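Local coordinates for protein sulfite dehydrogenase (Paracoccus pantotrophus, PDB 2XTS) that oxidises protein-bound sulfane sulfur in the Sox system, using a molybdenum cofactor and probably passing electrons to haem c, at residues T113-E119 with I143-V149; D191-F196 with P210-P216; Q68-E73 with E201-H207; W291-I297 with A319-T325. All blocks are in the same frame, centred on the assembly; numbering follows the deposited sequence.

Interaction 1. Residues T113-E119 with I143-V149. With MTE (phosphonic acidmono-(2-amino-5,6-dimercapto-4-oxo-3,7,8a,9,10,10a-hexahydro-4H-8-oxa-1,3,9,10-tetraaza-anthracen-7-ylmethyl)ester), chain E.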
# COMPACT_ATOMS: atom_id res chain seq x y z
N THR A 113 -11.73 -10.61 0.14
CA THR A 113 -11.06 -9.34 0.25
C THR A 113 -12.04 -8.22 0.49
O THR A 113 -13.19 -8.27 0.04
CB THR A 113 -10.20 -9.04 -1.00
OG1 THR A 113 -9.42 -7.85 -0.80
CG2 THR A 113 -11.06 -8.83 -2.22
N THR A 114 -11.60 -7.20 1.21
CA THR A 114 -12.32 -5.93 1.22
C THR A 114 -11.31 -4.83 1.42
O THR A 114 -10.25 -5.05 1.97
CB THR A 114 -13.38 -5.90 2.34
OG1 THR A 114 -14.29 -4.82 2.10
CG2 THR A 114 -12.74 -5.71 3.69
N THR A 115 -11.66 -3.66 0.93
CA THR A 115 -10.90 -2.43 1.16
C THR A 115 -11.77 -1.56 2.06
O THR A 115 -12.91 -1.27 1.74
CB THR A 115 -10.56 -1.74 -0.16
OG1 THR A 115 -9.77 -2.65 -0.89
CG2 THR A 115 -9.77 -0.47 0.07
N ALA A 116 -11.25 -1.18 3.21
CA ALA A 116 -12.06 -0.57 4.25
C ALA A 116 -11.27 0.35 5.11
O ALA A 116 -10.12 0.07 5.46
CB ALA A 116 -12.68 -1.66 5.13
N PHE A 117 -11.94 1.43 5.53
CA PHE A 117 -11.33 2.33 6.47
C PHE A 117 -11.55 1.84 7.90
O PHE A 117 -12.64 1.36 8.27
CB PHE A 117 -11.88 3.78 6.31
CG PHE A 117 -13.30 3.99 6.79
CD1 PHE A 117 -13.59 4.18 8.14
CD2 PHE A 117 -14.36 3.99 5.89
CE1 PHE A 117 -14.89 4.36 8.57
CE2 PHE A 117 -15.63 4.16 6.33
CZ PHE A 117 -15.91 4.33 7.67
N CYS A 118 -10.50 1.99 8.71
CA CYS A 118 -10.54 1.75 10.15
C CYS A 118 -10.41 3.12 10.80
O CYS A 118 -9.34 3.70 10.73
CB CYS A 118 -9.39 0.85 10.57
SG CYS A 118 -9.33 0.53 12.34
N GLU A 119 -11.52 3.66 11.32
CA GLU A 119 -11.53 4.96 11.96
C GLU A 119 -11.78 4.76 13.45
O GLU A 119 -12.80 4.18 13.84
CB GLU A 119 -12.57 5.90 11.37
CG GLU A 119 -12.49 7.29 11.98
CD GLU A 119 -13.51 8.28 11.47
OE1 GLU A 119 -14.54 7.87 10.88
OE2 GLU A 119 -13.25 9.49 11.70
N ILE A 143 -7.18 7.22 11.54
CA ILE A 143 -7.82 6.50 10.49
C ILE A 143 -6.74 5.91 9.58
O ILE A 143 -5.68 6.50 9.38
CB ILE A 143 -8.75 7.46 9.67
CG1 ILE A 143 -9.68 6.69 8.75
CG2 ILE A 143 -7.97 8.53 8.89
CD1 ILE A 143 -10.90 7.52 8.35
N HIS A 144 -7.06 4.77 9.00
CA HIS A 144 -6.26 4.20 7.93
C HIS A 144 -7.17 3.41 6.99
O HIS A 144 -8.32 3.14 7.33
CB HIS A 144 -5.02 3.40 8.42
CG HIS A 144 -5.28 2.22 9.30
ND1 HIS A 144 -6.06 1.15 8.92
CD2 HIS A 144 -4.73 1.89 10.49
CE1 HIS A 144 -6.01 0.23 9.87
NE2 HIS A 144 -5.22 0.66 10.83
N ASN A 145 -6.66 3.09 5.81
CA ASN A 145 -7.45 2.46 4.76
C ASN A 145 -6.56 1.51 4.00
O ASN A 145 -5.62 1.91 3.38
CB ASN A 145 -8.00 3.56 3.84
CG ASN A 145 -8.99 3.06 2.79
OD1 ASN A 145 -8.64 2.94 1.60
ND2 ASN A 145 -10.20 2.84 3.18
N MET A 146 -6.89 0.24 4.09
CA MET A 146 -6.07 -0.81 3.53
C MET A 146 -6.92 -1.82 2.76
O MET A 146 -8.12 -1.99 2.99
CB MET A 146 -5.28 -1.54 4.62
CG MET A 146 -4.53 -0.59 5.51
SD MET A 146 -3.37 -1.48 6.58
CE MET A 146 -2.76 -0.11 7.57
N GLU A 147 -6.25 -2.50 1.83
CA GLU A 147 -6.80 -3.67 1.14
C GLU A 147 -6.53 -4.91 1.98
O GLU A 147 -5.38 -5.28 2.14
CB GLU A 147 -6.12 -3.82 -0.22
CG GLU A 147 -6.57 -5.05 -1.03
CD GLU A 147 -5.68 -5.31 -2.23
OE1 GLU A 147 -4.50 -5.66 -2.06
OE2 GLU A 147 -6.18 -5.21 -3.37
N TYR A 148 -7.59 -5.56 2.45
CA TYR A 148 -7.45 -6.72 3.34
C TYR A 148 -7.76 -7.99 2.61
O TYR A 148 -8.68 -8.03 1.79
CB TYR A 148 -8.41 -6.58 4.53
CG TYR A 148 -8.03 -5.47 5.46
CD1 TYR A 148 -7.02 -5.64 6.38
CD2 TYR A 148 -8.70 -4.24 5.43
CE1 TYR A 148 -6.65 -4.61 7.23
CE2 TYR A 148 -8.34 -3.22 6.27
CZ TYR A 148 -7.33 -3.41 7.19
OH TYR A 148 -6.96 -2.37 8.04
N VAL A 149 -7.01 -9.04 2.94
CA VAL A 149 -7.37 -10.38 2.52
C VAL A 149 -7.40 -11.27 3.75
O VAL A 149 -6.53 -11.21 4.63
CB VAL A 149 -6.39 -10.94 1.45
CG1 VAL A 149 -6.72 -12.39 1.06
CG2 VAL A 149 -6.40 -10.03 0.24
N1 MTE E . -7.46 -4.92 19.54
C2 MTE E . -6.83 -5.31 20.65
N2 MTE E . -6.64 -6.63 20.85
N3 MTE E . -6.36 -4.43 21.55
C4 MTE E . -6.51 -3.08 21.41
O4 MTE E . -6.04 -2.33 22.29
N5 MTE E . -7.51 -1.25 20.01
C6 MTE E . -8.67 -1.07 19.16
C7 MTE E . -8.67 -1.89 17.88
N8 MTE E . -8.38 -3.27 18.18
C9 MTE E . -7.22 -2.58 20.24
C10 MTE E . -7.70 -3.59 19.30
C1' MTE E . -8.92 0.39 18.80
S1' MTE E . -9.59 1.45 20.02
C2' MTE E . -8.72 0.86 17.55
S2' MTE E . -9.17 2.45 17.09
C3' MTE E . -8.12 -0.06 16.51
O3' MTE E . -7.70 -1.34 17.01
C4' MTE E . -6.88 0.58 15.91
O4' MTE E . -6.36 -0.25 14.87
P MTE E . -4.85 0.04 14.42
O1P MTE E . -4.96 1.51 13.93
O2P MTE E . -3.93 -0.04 15.60
O3P MTE E . -4.58 -0.90 13.30
O HOH W 1 -8.57 -6.35 -3.75
O HOH W 2 -7.84 -0.04 7.08
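Strands T113-E119 and I143-V149 run antiparallel (axes 4.6 Å apart at closest, 162° between directions) in unbroken register from T113-V149 to E119-I143. T114 and Y148 exchange backbone hydrogen bonds (Y148 N to T114 O 2.8 Å, T114 N to Y148 O 3.1 Å), as do C118 and H144 (C118 N to H144 O 2.8 Å, H144 N to C118 O 3.1 Å). At A116-M146 one direct bond remains, A116 N to M146 O at 3.2 Å. A water accepts weakly from M146 N, donates to A116 O, and meets H144 ND1 and Y148 OH. In the antiparallel sheet of the molybdopterin-binding domain, strand 143-152 lies between 112-119 and 193-198. On the face carrying C118 and H144, C118 SG lies 4.6 Å from the H144 ring centroid. On the other, W291 holds E119 and T64 of the second subunit holds E147. H144 NE2 donates to phosphate O3P of the molybdopterin (3.0 Å), so the strand pair places an NE2-H donor on the cofactor.

Interaction 2. Residues D191-F196 with P210-P216. With MTE (phosphonic acidmono-(2-amino-5,6-dimercapto-4-oxo-3,7,8a,9,10,10a-hexahydro-4H-8-oxa-1,3,9,10-tetraaza-anthracen-7-ylmethyl)ester), chain E.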
# COMPACT_ATOMS: atom_id res chain seq x y z
N ASP A 191 -20.26 -9.14 6.59
CA ASP A 191 -18.98 -8.79 5.99
C ASP A 191 -17.81 -8.69 6.97
O ASP A 191 -16.78 -8.12 6.65
CB ASP A 191 -19.10 -7.50 5.18
CG ASP A 191 -19.51 -6.30 6.02
OD1 ASP A 191 -19.81 -6.46 7.23
OD2 ASP A 191 -19.54 -5.19 5.45
N VAL A 192 -17.95 -9.25 8.17
CA VAL A 192 -16.80 -9.28 9.10
C VAL A 192 -15.81 -10.34 8.63
O VAL A 192 -16.20 -11.47 8.34
CB VAL A 192 -17.19 -9.50 10.58
CG1 VAL A 192 -15.96 -9.46 11.50
CG2 VAL A 192 -18.19 -8.45 11.03
N MET A 193 -14.55 -9.97 8.58
CA MET A 193 -13.47 -10.82 8.11
C MET A 193 -12.42 -10.98 9.20
O MET A 193 -12.15 -10.05 9.97
CB MET A 193 -12.83 -10.16 6.86
CG MET A 193 -11.54 -10.77 6.34
SD MET A 193 -10.61 -9.70 5.26
CE MET A 193 -11.83 -9.46 3.98
N LEU A 194 -11.81 -12.16 9.26
CA LEU A 194 -10.54 -12.36 9.93
C LEU A 194 -9.46 -12.15 8.89
O LEU A 194 -9.26 -12.99 8.00
CB LEU A 194 -10.46 -13.76 10.56
CG LEU A 194 -9.22 -14.06 11.39
CD1 LEU A 194 -9.22 -13.25 12.68
CD2 LEU A 194 -9.09 -15.56 11.64
N ALA A 195 -8.77 -11.02 9.00
CA ALA A 195 -7.79 -10.60 8.00
C ALA A 195 -6.39 -11.00 8.41
O ALA A 195 -6.02 -10.87 9.57
CB ALA A 195 -7.84 -9.10 7.83
N PHE A 196 -5.62 -11.48 7.45
CA PHE A 196 -4.20 -11.79 7.65
C PHE A 196 -3.29 -10.92 6.82
O PHE A 196 -2.11 -10.75 7.18
CB PHE A 196 -3.83 -13.23 7.26
CG PHE A 196 -4.89 -14.23 7.53
CD1 PHE A 196 -5.38 -14.39 8.82
CD2 PHE A 196 -5.38 -15.03 6.51
CE1 PHE A 196 -6.38 -15.32 9.08
CE2 PHE A 196 -6.37 -15.96 6.77
CZ PHE A 196 -6.87 -16.11 8.05
N PRO A 210 -0.68 -11.95 13.81
CA PRO A 210 -0.92 -12.34 12.43
C PRO A 210 -2.39 -12.31 11.97
O PRO A 210 -2.66 -12.67 10.84
CB PRO A 210 -0.37 -13.76 12.39
CG PRO A 210 -0.76 -14.29 13.73
CD PRO A 210 -0.60 -13.14 14.69
N ALA A 211 -3.32 -11.87 12.81
CA ALA A 211 -4.72 -11.87 12.45
C ALA A 211 -5.51 -10.84 13.24
O ALA A 211 -5.38 -10.75 14.46
CB ALA A 211 -5.31 -13.29 12.67
N ARG A 212 -6.36 -10.09 12.54
CA ARG A 212 -7.26 -9.11 13.16
C ARG A 212 -8.65 -9.24 12.57
O ARG A 212 -8.81 -9.75 11.46
CB ARG A 212 -6.77 -7.67 12.97
CG ARG A 212 -7.05 -7.09 11.58
CD ARG A 212 -6.62 -5.65 11.46
NE ARG A 212 -7.28 -4.81 12.46
CZ ARG A 212 -6.84 -3.62 12.83
NH1 ARG A 212 -5.87 -3.01 12.16
NH2 ARG A 212 -7.42 -2.98 13.84
N LEU A 213 -9.65 -8.71 13.27
CA LEU A 213 -10.93 -8.47 12.64
C LEU A 213 -10.95 -7.19 11.83
O LEU A 213 -10.40 -6.18 12.25
CB LEU A 213 -12.04 -8.41 13.68
CG LEU A 213 -12.25 -9.67 14.52
CD1 LEU A 213 -13.47 -9.53 15.44
CD2 LEU A 213 -12.36 -10.91 13.65
N VAL A 214 -11.63 -7.27 10.70
CA VAL A 214 -11.95 -6.15 9.82
C VAL A 214 -13.48 -6.08 9.82
O VAL A 214 -14.16 -7.08 9.52
CB VAL A 214 -11.36 -6.34 8.40
CG1 VAL A 214 -11.95 -5.33 7.43
CG2 VAL A 214 -9.87 -6.20 8.49
N VAL A 215 -14.01 -4.92 10.24
CA VAL A 215 -15.46 -4.74 10.51
C VAL A 215 -15.95 -3.54 9.70
O VAL A 215 -15.99 -2.41 10.19
CB VAL A 215 -15.71 -4.53 12.02
CG1 VAL A 215 -17.21 -4.61 12.32
CG2 VAL A 215 -14.87 -5.53 12.87
N PRO A 216 -16.26 -3.75 8.41
CA PRO A 216 -16.44 -2.61 7.53
C PRO A 216 -17.50 -1.61 8.01
O PRO A 216 -18.62 -1.96 8.36
CB PRO A 216 -16.83 -3.26 6.22
CG PRO A 216 -16.08 -4.54 6.26
CD PRO A 216 -16.24 -5.01 7.65
N1 MTE E . -7.46 -4.92 19.54
C2 MTE E . -6.83 -5.31 20.65
N2 MTE E . -6.64 -6.63 20.85
N3 MTE E . -6.36 -4.43 21.55
C4 MTE E . -6.51 -3.08 21.41
O4 MTE E . -6.04 -2.33 22.29
N5 MTE E . -7.51 -1.25 20.01
C6 MTE E . -8.67 -1.07 19.16
C7 MTE E . -8.67 -1.89 17.88
N8 MTE E . -8.38 -3.27 18.18
C9 MTE E . -7.22 -2.58 20.24
C10 MTE E . -7.70 -3.59 19.30
C1' MTE E . -8.92 0.39 18.80
S1' MTE E . -9.59 1.45 20.02
C2' MTE E . -8.72 0.86 17.55
S2' MTE E . -9.17 2.45 17.09
C3' MTE E . -8.12 -0.06 16.51
O3' MTE E . -7.70 -1.34 17.01
C4' MTE E . -6.88 0.58 15.91
O4' MTE E . -6.36 -0.25 14.87
P MTE E . -4.85 0.04 14.42
O1P MTE E . -4.96 1.51 13.93
O2P MTE E . -3.93 -0.04 15.60
O3P MTE E . -4.58 -0.90 13.30
O HOH W 3 -0.75 -12.23 8.90
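Four backbone hydrogen bonds join strands M193-F196 and R212-V214 as an antiparallel pair, twisted so that their short axes make 125° between N-to-C directions. M193 and V214 satisfy each other fully (M193 N to V214 O 3.1 Å, V214 N to M193 O 2.9 Å), and so do A195 and R212 (A195 N to R212 O 2.8 Å, R212 N to A195 O 3.1 Å). At the F196 end, a water donates to both F196 O (2.6 Å) and P210 O (2.8 Å); a cis peptide precedes P210. The R212 guanidinium serves the molybdopterin: NH1 donates to phosphate O3P (2.7 Å), NH2 to the ester oxygen O4' (3.1 Å), and NH2 also to W223 O, while R212 NE donates weakly to L213 O (3.4 Å). D191 OD1 is paired with K187. On one face L194 CD1 touches L213 CD2 (4.0 Å) and A211 CB (3.9 Å); on the other A195 CB meets V214 CG2 (3.6 Å). V192, L194 and L213 pack on L153 of helix 153-160, while M193, A195 and V214 lie against Y148 of strand 143-152, the neighbour to which L194 and F196 bond through their backbones.

Interaction 3. Residues Q68-E73 with E201-H207. With MTE (phosphonic acidmono-(2-amino-5,6-dimercapto-4-oxo-3,7,8a,9,10,10a-hexahydro-4H-8-oxa-1,3,9,10-tetraaza-anthracen-7-ylmethyl)ester), chain E.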
# COMPACT_ATOMS: atom_id res chain seq x y z
N GLN A 68 1.24 1.31 5.25
CA GLN A 68 1.06 0.67 6.52
C GLN A 68 2.10 1.09 7.54
O GLN A 68 1.81 1.08 8.74
CB GLN A 68 0.93 -0.85 6.38
CG GLN A 68 1.94 -1.52 5.49
CD GLN A 68 1.52 -1.66 4.03
OE1 GLN A 68 0.83 -0.80 3.48
NE2 GLN A 68 1.91 -2.76 3.42
N GLY A 69 3.29 1.48 7.10
CA GLY A 69 4.28 1.94 8.03
C GLY A 69 3.95 3.24 8.74
O GLY A 69 4.53 3.52 9.79
N CYS A 70 3.08 4.06 8.16
CA CYS A 70 2.64 5.27 8.87
C CYS A 70 1.16 5.30 9.20
O CYS A 70 0.63 6.32 9.59
CB CYS A 70 3.02 6.54 8.13
SG CYS A 70 2.33 6.77 6.50
N ALA A 71 0.51 4.15 9.09
CA ALA A 71 -0.89 4.00 9.46
C ALA A 71 -1.01 3.97 10.98
O ALA A 71 -0.25 3.27 11.67
CB ALA A 71 -1.45 2.74 8.85
N PHE A 72 -1.95 4.75 11.51
CA PHE A 72 -2.05 4.95 12.95
C PHE A 72 -2.19 3.65 13.72
O PHE A 72 -2.64 2.62 13.19
CB PHE A 72 -3.20 5.89 13.35
CG PHE A 72 -4.55 5.23 13.50
CD1 PHE A 72 -5.26 4.73 12.44
CD2 PHE A 72 -5.12 5.14 14.76
CE1 PHE A 72 -6.49 4.14 12.62
CE2 PHE A 72 -6.34 4.55 14.93
CZ PHE A 72 -7.04 4.06 13.88
N GLU A 73 -1.84 3.73 15.00
CA GLU A 73 -1.94 2.67 16.00
C GLU A 73 -2.81 3.12 17.13
O GLU A 73 -2.71 4.24 17.60
CB GLU A 73 -0.57 2.43 16.61
CG GLU A 73 0.52 1.97 15.67
CD GLU A 73 1.87 1.99 16.36
OE1 GLU A 73 2.10 1.24 17.33
OE2 GLU A 73 2.73 2.77 15.93
N GLU A 201 0.74 -7.61 2.15
CA GLU A 201 1.63 -8.39 3.00
C GLU A 201 0.97 -8.67 4.35
O GLU A 201 -0.14 -8.23 4.62
CB GLU A 201 2.95 -7.62 3.16
CG GLU A 201 2.80 -6.26 3.83
CD GLU A 201 4.08 -5.46 3.95
OE1 GLU A 201 5.17 -5.93 3.48
OE2 GLU A 201 3.97 -4.36 4.50
N ALA A 202 1.66 -9.40 5.21
CA ALA A 202 1.11 -9.66 6.53
C ALA A 202 0.81 -8.36 7.26
O ALA A 202 1.50 -7.35 7.06
CB ALA A 202 2.04 -10.52 7.35
N LEU A 203 -0.19 -8.39 8.12
CA LEU A 203 -0.42 -7.28 9.02
C LEU A 203 0.87 -6.92 9.74
O LEU A 203 1.68 -7.78 10.08
CB LEU A 203 -1.40 -7.72 10.10
CG LEU A 203 -2.80 -8.18 9.72
CD1 LEU A 203 -3.58 -8.65 10.89
CD2 LEU A 203 -3.51 -7.01 9.10
N ARG A 204 1.06 -5.62 9.98
CA ARG A 204 2.17 -5.18 10.83
C ARG A 204 1.90 -5.60 12.28
O ARG A 204 0.76 -5.85 12.69
CB ARG A 204 2.35 -3.66 10.67
CG ARG A 204 2.65 -3.21 9.26
CD ARG A 204 3.89 -3.89 8.70
NE ARG A 204 4.27 -3.53 7.33
CZ ARG A 204 5.02 -2.48 7.02
NH1 ARG A 204 5.36 -1.58 7.94
NH2 ARG A 204 5.39 -2.28 5.76
N LYS A 205 2.99 -5.72 13.04
CA LYS A 205 2.88 -6.11 14.44
C LYS A 205 1.83 -5.28 15.16
O LYS A 205 0.94 -5.81 15.84
CB LYS A 205 4.22 -5.93 15.13
CG LYS A 205 4.23 -6.27 16.61
CD LYS A 205 5.62 -6.10 17.20
CE LYS A 205 5.67 -6.22 18.69
NZ LYS A 205 7.07 -6.03 19.14
N GLU A 206 1.93 -3.97 14.98
CA GLU A 206 1.10 -3.01 15.67
C GLU A 206 -0.33 -2.96 15.18
O GLU A 206 -1.18 -2.36 15.84
CB GLU A 206 1.76 -1.61 15.58
CG GLU A 206 1.89 -1.00 14.19
CD GLU A 206 3.15 -1.37 13.43
OE1 GLU A 206 3.77 -2.43 13.68
OE2 GLU A 206 3.51 -0.56 12.55
N HIS A 207 -0.58 -3.60 14.04
CA HIS A 207 -1.92 -3.70 13.45
C HIS A 207 -2.54 -5.08 13.63
O HIS A 207 -3.55 -5.40 13.02
CB HIS A 207 -1.89 -3.31 11.97
CG HIS A 207 -1.39 -1.92 11.72
ND1 HIS A 207 -0.60 -1.60 10.63
CD2 HIS A 207 -1.58 -0.77 12.41
CE1 HIS A 207 -0.31 -0.30 10.69
NE2 HIS A 207 -0.91 0.22 11.74
N1 MTE E . -7.46 -4.92 19.54
C2 MTE E . -6.83 -5.31 20.65
N2 MTE E . -6.64 -6.63 20.85
N3 MTE E . -6.36 -4.43 21.55
C4 MTE E . -6.51 -3.08 21.41
O4 MTE E . -6.04 -2.33 22.29
N5 MTE E . -7.51 -1.25 20.01
C6 MTE E . -8.67 -1.07 19.16
C7 MTE E . -8.67 -1.89 17.88
N8 MTE E . -8.38 -3.27 18.18
C9 MTE E . -7.22 -2.58 20.24
C10 MTE E . -7.70 -3.59 19.30
C1' MTE E . -8.92 0.39 18.80
S1' MTE E . -9.59 1.45 20.02
C2' MTE E . -8.72 0.86 17.55
S2' MTE E . -9.17 2.45 17.09
C3' MTE E . -8.12 -0.06 16.51
O3' MTE E . -7.70 -1.34 17.01
C4' MTE E . -6.88 0.58 15.91
O4' MTE E . -6.36 -0.25 14.87
P MTE E . -4.85 0.04 14.42
O1P MTE E . -4.96 1.51 13.93
O2P MTE E . -3.93 -0.04 15.60
O3P MTE E . -4.58 -0.90 13.30
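This contact packs the irregular Q68-E73 loop, ahead of strand 74-75, against the strand end and 3-10 turn of E201-H207, beside the molybdopterin phosphate, through polar side chains and an H207 bonded to backbone carbonyls. At one end Q68 NE2 donates to E201 OE2 (2.8 Å), the same oxygen that forms a salt bridge with R204 NH2 (2.8 Å) and also accepts from R204 NE (3.0 Å). The aliphatic Q68 CG lies over one face of the R204 guanidinium, 3.5 Å from NH2; E201 is also bound by Y27. Toward the cofactor, H207 NE2 donates to A71 O (3.1 Å) and weakly to F72 O (3.3 Å), and H207 N to R204 O (2.9 Å) steadies the turn. The F72 ring has phosphate O1P over one face, and H207 CD2 lies 3.1 Å from O3P. With its NE2 proton committed to backbone carbonyls, H207 lines the phosphate pocket through CD2, whereas the neighbouring H144 provides a hydrogen bond.

Interaction 4. Residues W291-I297 with A319-T325; sequences WSGNGRI and ALPKALT
Two loops of the antiparallel sheet lie side by side in the dimerisation domain, an immunoglobulin-like E-set unit. W291 (phi/psi -165/159, chi1 p, chi2 98°) runs alongside L324, with CE3 3.5 Å from CD2 and CA atoms 4.9 Å apart. S292 (-153/136) opens a type I turn ending at G295; its OG, itself bonded to D346, accepts from N294 N at 3.0 Å, an ST turn, and its O receives a CA-H contact from K322 CA (3.2 Å). A water between the turns accepts from S292 N (3.0 Å) and A323 N (3.2 Å), 2.9 Å from G295 O. G293 (-75/-10) lies opposite K322, CA to CA 4.9 Å, and one water links G293 O (2.8 Å) to K322 NZ (2.7 Å). After N294 (-97/10), G295 takes 139/-147, where a CB would clash with the preceding carbonyl; G295 O accepts from K322 N (3.1 Å, 170°). K322 is left-handed (58/43; m, t, t, t), third in the type II turn L320-A323. R296 (-82/146; m, t, t, -95°) stretches past P321 (-65/132), CA to CA 4.2 Å, with P321 CD over a guanidinium face (CZ to CD 3.8 Å) and NH1 donating to A319 O (3.0 Å). A water joins I297 N (2.9 Å), L320 O (2.7 Å) and T325 OG1 (2.8 Å). Two direct hydrogen bonds are thus supplemented by bridging waters, with packing at W291-L324 and R296-P321.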
# COMPACT_ATOMS: atom_id res chain seq x y z
N TRP A 291 -15.52 9.59 3.52
CA TRP A 291 -15.78 8.19 3.80
C TRP A 291 -17.09 8.07 4.57
O TRP A 291 -17.54 9.02 5.20
CB TRP A 291 -14.62 7.57 4.59
CG TRP A 291 -14.33 8.18 5.93
CD1 TRP A 291 -14.76 7.71 7.12
CD2 TRP A 291 -13.55 9.35 6.23
NE1 TRP A 291 -14.30 8.48 8.14
CE2 TRP A 291 -13.57 9.51 7.62
CE3 TRP A 291 -12.85 10.29 5.46
CZ2 TRP A 291 -12.89 10.53 8.27
CZ3 TRP A 291 -12.18 11.30 6.10
CH2 TRP A 291 -12.21 11.42 7.50
N SER A 292 -17.70 6.89 4.55
CA SER A 292 -18.91 6.62 5.29
C SER A 292 -19.03 5.16 5.64
O SER A 292 -18.86 4.30 4.77
CB SER A 292 -20.13 6.99 4.48
OG SER A 292 -21.28 6.73 5.25
N GLY A 293 -19.40 4.87 6.89
CA GLY A 293 -19.71 3.52 7.28
C GLY A 293 -21.04 3.02 6.78
O GLY A 293 -21.36 1.87 6.95
N ASN A 294 -21.85 3.92 6.22
CA ASN A 294 -23.17 3.57 5.71
C ASN A 294 -23.21 3.32 4.20
O ASN A 294 -24.29 3.12 3.65
CB ASN A 294 -24.18 4.65 6.13
CG ASN A 294 -24.51 4.61 7.61
OD1 ASN A 294 -24.37 5.61 8.33
ND2 ASN A 294 -24.90 3.46 8.08
N GLY A 295 -22.05 3.24 3.57
CA GLY A 295 -21.96 2.84 2.18
C GLY A 295 -20.97 3.65 1.38
O GLY A 295 -19.91 4.04 1.91
N ARG A 296 -21.27 3.86 0.10
CA ARG A 296 -20.42 4.65 -0.76
C ARG A 296 -20.67 6.13 -0.59
O ARG A 296 -21.80 6.57 -0.39
CB ARG A 296 -20.69 4.31 -2.21
CG ARG A 296 -20.42 2.85 -2.61
CD ARG A 296 -20.94 2.57 -4.02
NE ARG A 296 -20.82 1.17 -4.42
CZ ARG A 296 -19.80 0.65 -5.11
NH1 ARG A 296 -18.76 1.40 -5.49
NH2 ARG A 296 -19.82 -0.64 -5.42
N ILE A 297 -19.60 6.91 -0.72
CA ILE A 297 -19.71 8.35 -0.92
C ILE A 297 -20.25 8.59 -2.32
O ILE A 297 -19.79 7.99 -3.27
CB ILE A 297 -18.32 9.04 -0.74
CG1 ILE A 297 -17.85 8.95 0.71
CG2 ILE A 297 -18.33 10.48 -1.25
CD1 ILE A 297 -18.72 9.59 1.71
N ALA A 319 -15.33 5.41 -5.55
CA ALA A 319 -15.98 5.53 -4.26
C ALA A 319 -16.48 4.17 -3.85
O ALA A 319 -17.61 3.77 -4.16
CB ALA A 319 -17.12 6.56 -4.31
N LEU A 320 -15.60 3.40 -3.21
CA LEU A 320 -15.93 2.05 -2.78
C LEU A 320 -16.71 2.06 -1.47
O LEU A 320 -16.59 3.00 -0.67
CB LEU A 320 -14.66 1.21 -2.61
CG LEU A 320 -13.84 0.97 -3.88
CD1 LEU A 320 -12.57 0.14 -3.61
CD2 LEU A 320 -14.73 0.30 -4.91
N PRO A 321 -17.51 1.01 -1.20
CA PRO A 321 -18.30 1.06 0.03
C PRO A 321 -17.43 1.03 1.29
O PRO A 321 -16.50 0.22 1.42
CB PRO A 321 -19.14 -0.21 -0.04
CG PRO A 321 -18.96 -0.75 -1.38
CD PRO A 321 -17.76 -0.19 -2.00
N LYS A 322 -17.71 1.93 2.23
CA LYS A 322 -17.09 1.89 3.53
C LYS A 322 -15.55 1.98 3.42
O LYS A 322 -14.83 1.31 4.16
CB LYS A 322 -17.55 0.66 4.31
CG LYS A 322 -19.07 0.53 4.29
CD LYS A 322 -19.63 -0.61 5.10
CE LYS A 322 -21.16 -0.68 4.86
NZ LYS A 322 -21.93 -1.50 5.79
N ALA A 323 -15.08 2.86 2.55
CA ALA A 323 -13.66 3.04 2.24
C ALA A 323 -13.36 4.50 1.99
O ALA A 323 -14.21 5.28 1.56
CB ALA A 323 -13.28 2.22 1.03
N LEU A 324 -12.12 4.88 2.28
CA LEU A 324 -11.69 6.23 1.98
C LEU A 324 -11.83 6.53 0.51
O LEU A 324 -11.58 5.69 -0.36
CB LEU A 324 -10.24 6.49 2.41
CG LEU A 324 -9.93 6.57 3.90
CD1 LEU A 324 -8.45 6.93 4.09
CD2 LEU A 324 -10.79 7.59 4.57
N THR A 325 -12.20 7.77 0.24
CA THR A 325 -12.48 8.28 -1.09
C THR A 325 -11.79 9.63 -1.23
O THR A 325 -11.95 10.50 -0.37
CB THR A 325 -14.01 8.40 -1.27
OG1 THR A 325 -14.60 7.13 -0.94
CG2 THR A 325 -14.41 8.82 -2.68
O HOH W 4 -17.27 5.17 2.17
O HOH W 5 -21.42 -0.56 8.27
O HOH W 6 -16.96 5.68 -0.70

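How the interactions relate
Following the chain, Q68-E73 comes first and is met again only at E201-H207, so interaction 3 closes a long loop across 127 residues. Within that loop interaction 1 closes a shorter one, between strands 112-119 and 143-152. Interaction 2 opens inside it too but ends beyond it, so interactions 2 and 3 cross. Strand 193-198 pairs with 143-152, 201-202 and 212-214, which puts these three contacts on one curled sheet, each reaching the molybdopterin. Interaction 4 follows in series within the dimerisation domain. It joins interaction 1 through E119 OE1 to W291 NE1 and F117 N to K322 O, tying the two domains together, and stays clear of interaction 3, about 9 Å away between nearest atoms.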